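Local coordinates for FMN reductase (NADPH) (PDB 3N2S), which reduces FMN with NADPH as an FMN-binding homodimer, and also reduces nitroaromatic compounds, quinones and azo dyes, at residues H75-C80 against Q119-A124. Residues are numbered along the deposited sequence; the frame is centred on the assembly and turned at random.
Sequences HFFVFC and QNMSIA
Met121, modelled as selenomethionine with selenium in place of sulfur, reaches from helix 104-127 to two phenylalanines of strand 75-82 and illustrates how one unbranched side chain can meet two rings at once. Its selenium sits almost centrally over one face of Phe77, 3.5 Å from the ring centroid and 9° off the normal. The same atom lies at the edge of Phe79, 3.8 Å from Phe79 CZ. Both are Met-aromatic contacts, one to a face and the other to a rim. The chain runs extended from the helix, CG anti to the backbone N (chi1 -179°), and then bends at chi3 (-72°), which lays CE over the Phe77 face as well, 4.0 Å from the ring centroid, in a CH-pi contact. The imidazole of His75 brings CD2 to the opposite face of Phe77, set toward the rim; His75 NE2 hydrogen-bonds Tyr182 OH of the second subunit. Leu30 of helix 24-35 touches both Phe77 and Met121. Replacing Phe77 with an alanine would probably leave the selenium and methyl without their aromatic face and open a gap beside His75. With no hydrogen bond across it, this buried sheet-to-helix junction of the nitroreductase fold probably rests on dispersion and on a polarisable atom meeting pi electrons.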
loop_
_atom_site.group_PDB
_atom_site.type_symbol
_atom_site.label_atom_id
_atom_site.label_comp_id
_atom_site.label_asym_id
_atom_site.label_seq_id
_atom_site.Cartn_x
_atom_site.Cartn_y
_atom_site.Cartn_z
ATOM N N HIS A 75 -15.559 -3.078 -14.143
ATOM C CA HIS A 75 -14.597 -4.188 -14.026
ATOM C C HIS A 75 -14.279 -4.388 -12.558
ATOM O O HIS A 75 -14.280 -3.406 -11.803
ATOM C CB HIS A 75 -13.291 -3.894 -14.800
ATOM C CG HIS A 75 -12.531 -5.131 -15.208
ATOM N ND1 HIS A 75 -13.129 -6.135 -15.949
ATOM C CD2 HIS A 75 -11.235 -5.463 -15.009
ATOM C CE1 HIS A 75 -12.196 -7.049 -16.152
ATOM N NE2 HIS A 75 -11.038 -6.683 -15.620
ATOM N N PHE A 76 -13.991 -5.636 -12.153
ATOM C CA PHE A 76 -13.597 -5.920 -10.776
ATOM C C PHE A 76 -12.178 -6.484 -10.755
ATOM O O PHE A 76 -11.930 -7.545 -11.332
ATOM C CB PHE A 76 -14.594 -6.846 -10.061
ATOM C CG PHE A 76 -14.340 -7.003 -8.577
ATOM C CD1 PHE A 76 -14.448 -5.911 -7.715
ATOM C CD2 PHE A 76 -14.003 -8.244 -8.034
ATOM C CE1 PHE A 76 -14.195 -6.064 -6.345
ATOM C CE2 PHE A 76 -13.769 -8.391 -6.672
ATOM C CZ PHE A 76 -13.879 -7.305 -5.838
ATOM N N PHE A 77 -11.251 -5.752 -10.135
ATOM C CA PHE A 77 -9.852 -6.159 -10.030
ATOM C C PHE A 77 -9.580 -6.759 -8.657
ATOM O O PHE A 77 -10.047 -6.224 -7.657
ATOM C CB PHE A 77 -8.909 -4.960 -10.248
ATOM C CG PHE A 77 -9.001 -4.274 -11.596
ATOM C CD1 PHE A 77 -8.143 -4.629 -12.636
ATOM C CD2 PHE A 77 -9.884 -3.214 -11.799
ATOM C CE1 PHE A 77 -8.179 -3.948 -13.860
ATOM C CE2 PHE A 77 -9.947 -2.559 -13.041
ATOM C CZ PHE A 77 -9.086 -2.925 -14.057
ATOM N N VAL A 78 -8.804 -7.851 -8.600
ATOM C CA VAL A 78 -8.411 -8.423 -7.307
ATOM C C VAL A 78 -6.897 -8.292 -7.195
ATOM O O VAL A 78 -6.165 -8.854 -8.024
ATOM C CB VAL A 78 -8.921 -9.869 -7.014
ATOM C CG1 VAL A 78 -8.402 -10.365 -5.655
ATOM C CG2 VAL A 78 -10.448 -9.924 -7.058
ATOM N N PHE A 79 -6.431 -7.548 -6.171
ATOM C CA PHE A 79 -5.001 -7.358 -5.939
ATOM C C PHE A 79 -4.497 -8.443 -5.036
ATOM O O PHE A 79 -5.066 -8.661 -3.962
ATOM C CB PHE A 79 -4.687 -5.951 -5.364
ATOM C CG PHE A 79 -4.713 -4.902 -6.447
ATOM C CD1 PHE A 79 -3.532 -4.447 -7.025
ATOM C CD2 PHE A 79 -5.925 -4.412 -6.935
ATOM C CE1 PHE A 79 -3.559 -3.510 -8.064
ATOM C CE2 PHE A 79 -5.951 -3.457 -7.957
ATOM C CZ PHE A 79 -4.765 -3.018 -8.520
ATOM N N CYS A 80 -3.416 -9.110 -5.460
ATOM C CA CYS A 80 -2.811 -10.205 -4.682
ATOM C C CYS A 80 -1.379 -9.930 -4.360
ATOM O O CYS A 80 -0.649 -9.477 -5.239
ATOM C CB CYS A 80 -2.896 -11.532 -5.438
ATOM S SG CYS A 80 -4.542 -11.976 -6.021
ATOM N N GLN A 119 -3.198 1.812 -5.461
ATOM C CA GLN A 119 -3.455 3.245 -5.324
ATOM C C GLN A 119 -3.130 4.029 -6.597
ATOM O O GLN A 119 -3.843 4.984 -6.908
ATOM C CB GLN A 119 -2.857 3.839 -4.042
ATOM C CG GLN A 119 -3.351 5.269 -3.748
ATOM C CD GLN A 119 -4.856 5.510 -3.715
ATOM O OE1 GLN A 119 -5.335 6.602 -4.059
ATOM N NE2 GLN A 119 -5.654 4.531 -3.337
ATOM N N ASN A 120 -2.114 3.586 -7.357
ATOM C CA ASN A 120 -1.813 4.170 -8.672
ATOM C C ASN A 120 -3.000 3.919 -9.607
ATOM O O ASN A 120 -3.430 4.834 -10.320
ATOM C CB ASN A 120 -0.558 3.546 -9.269
ATOM C CG ASN A 120 0.651 4.448 -9.222
ATOM O OD1 ASN A 120 1.706 4.132 -9.764
ATOM N ND2 ASN A 120 0.528 5.577 -8.572
HETATM N N MSE A 121 -3.542 2.680 -9.591
HETATM C CA MSE A 121 -4.725 2.357 -10.403
HETATM C C MSE A 121 -5.911 3.244 -10.005
HETATM O O MSE A 121 -6.631 3.736 -10.879
HETATM C CB MSE A 121 -5.122 0.859 -10.280
HETATM C CG MSE A 121 -6.337 0.522 -11.157
HETATM SE SE MSE A 121 -6.886 -1.320 -11.182
HETATM C CE MSE A 121 -5.382 -2.109 -12.244
ATOM N N SER A 122 -6.113 3.447 -8.681
ATOM C CA SER A 122 -7.231 4.238 -8.181
ATOM C C SER A 122 -7.138 5.691 -8.675
ATOM O O SER A 122 -8.130 6.229 -9.182
ATOM C CB SER A 122 -7.296 4.182 -6.651
ATOM O OG SER A 122 -7.568 2.850 -6.225
ATOM N N ILE A 123 -5.952 6.305 -8.548
ATOM C CA ILE A 123 -5.739 7.702 -8.999
ATOM C C ILE A 123 -5.922 7.799 -10.521
ATOM O O ILE A 123 -6.563 8.743 -11.009
ATOM C CB ILE A 123 -4.383 8.260 -8.532
ATOM C CG1 ILE A 123 -4.274 8.286 -6.986
ATOM C CG2 ILE A 123 -4.115 9.664 -9.100
ATOM C CD1 ILE A 123 -2.743 8.114 -6.589
ATOM N N ALA A 124 -5.362 6.835 -11.262
ATOM C CA ALA A 124 -5.529 6.811 -12.725
ATOM C C ALA A 124 -7.024 6.741 -13.081
ATOM O O ALA A 124 -7.481 7.548 -13.895
ATOM C CB ALA A 124 -4.779 5.636 -13.319
#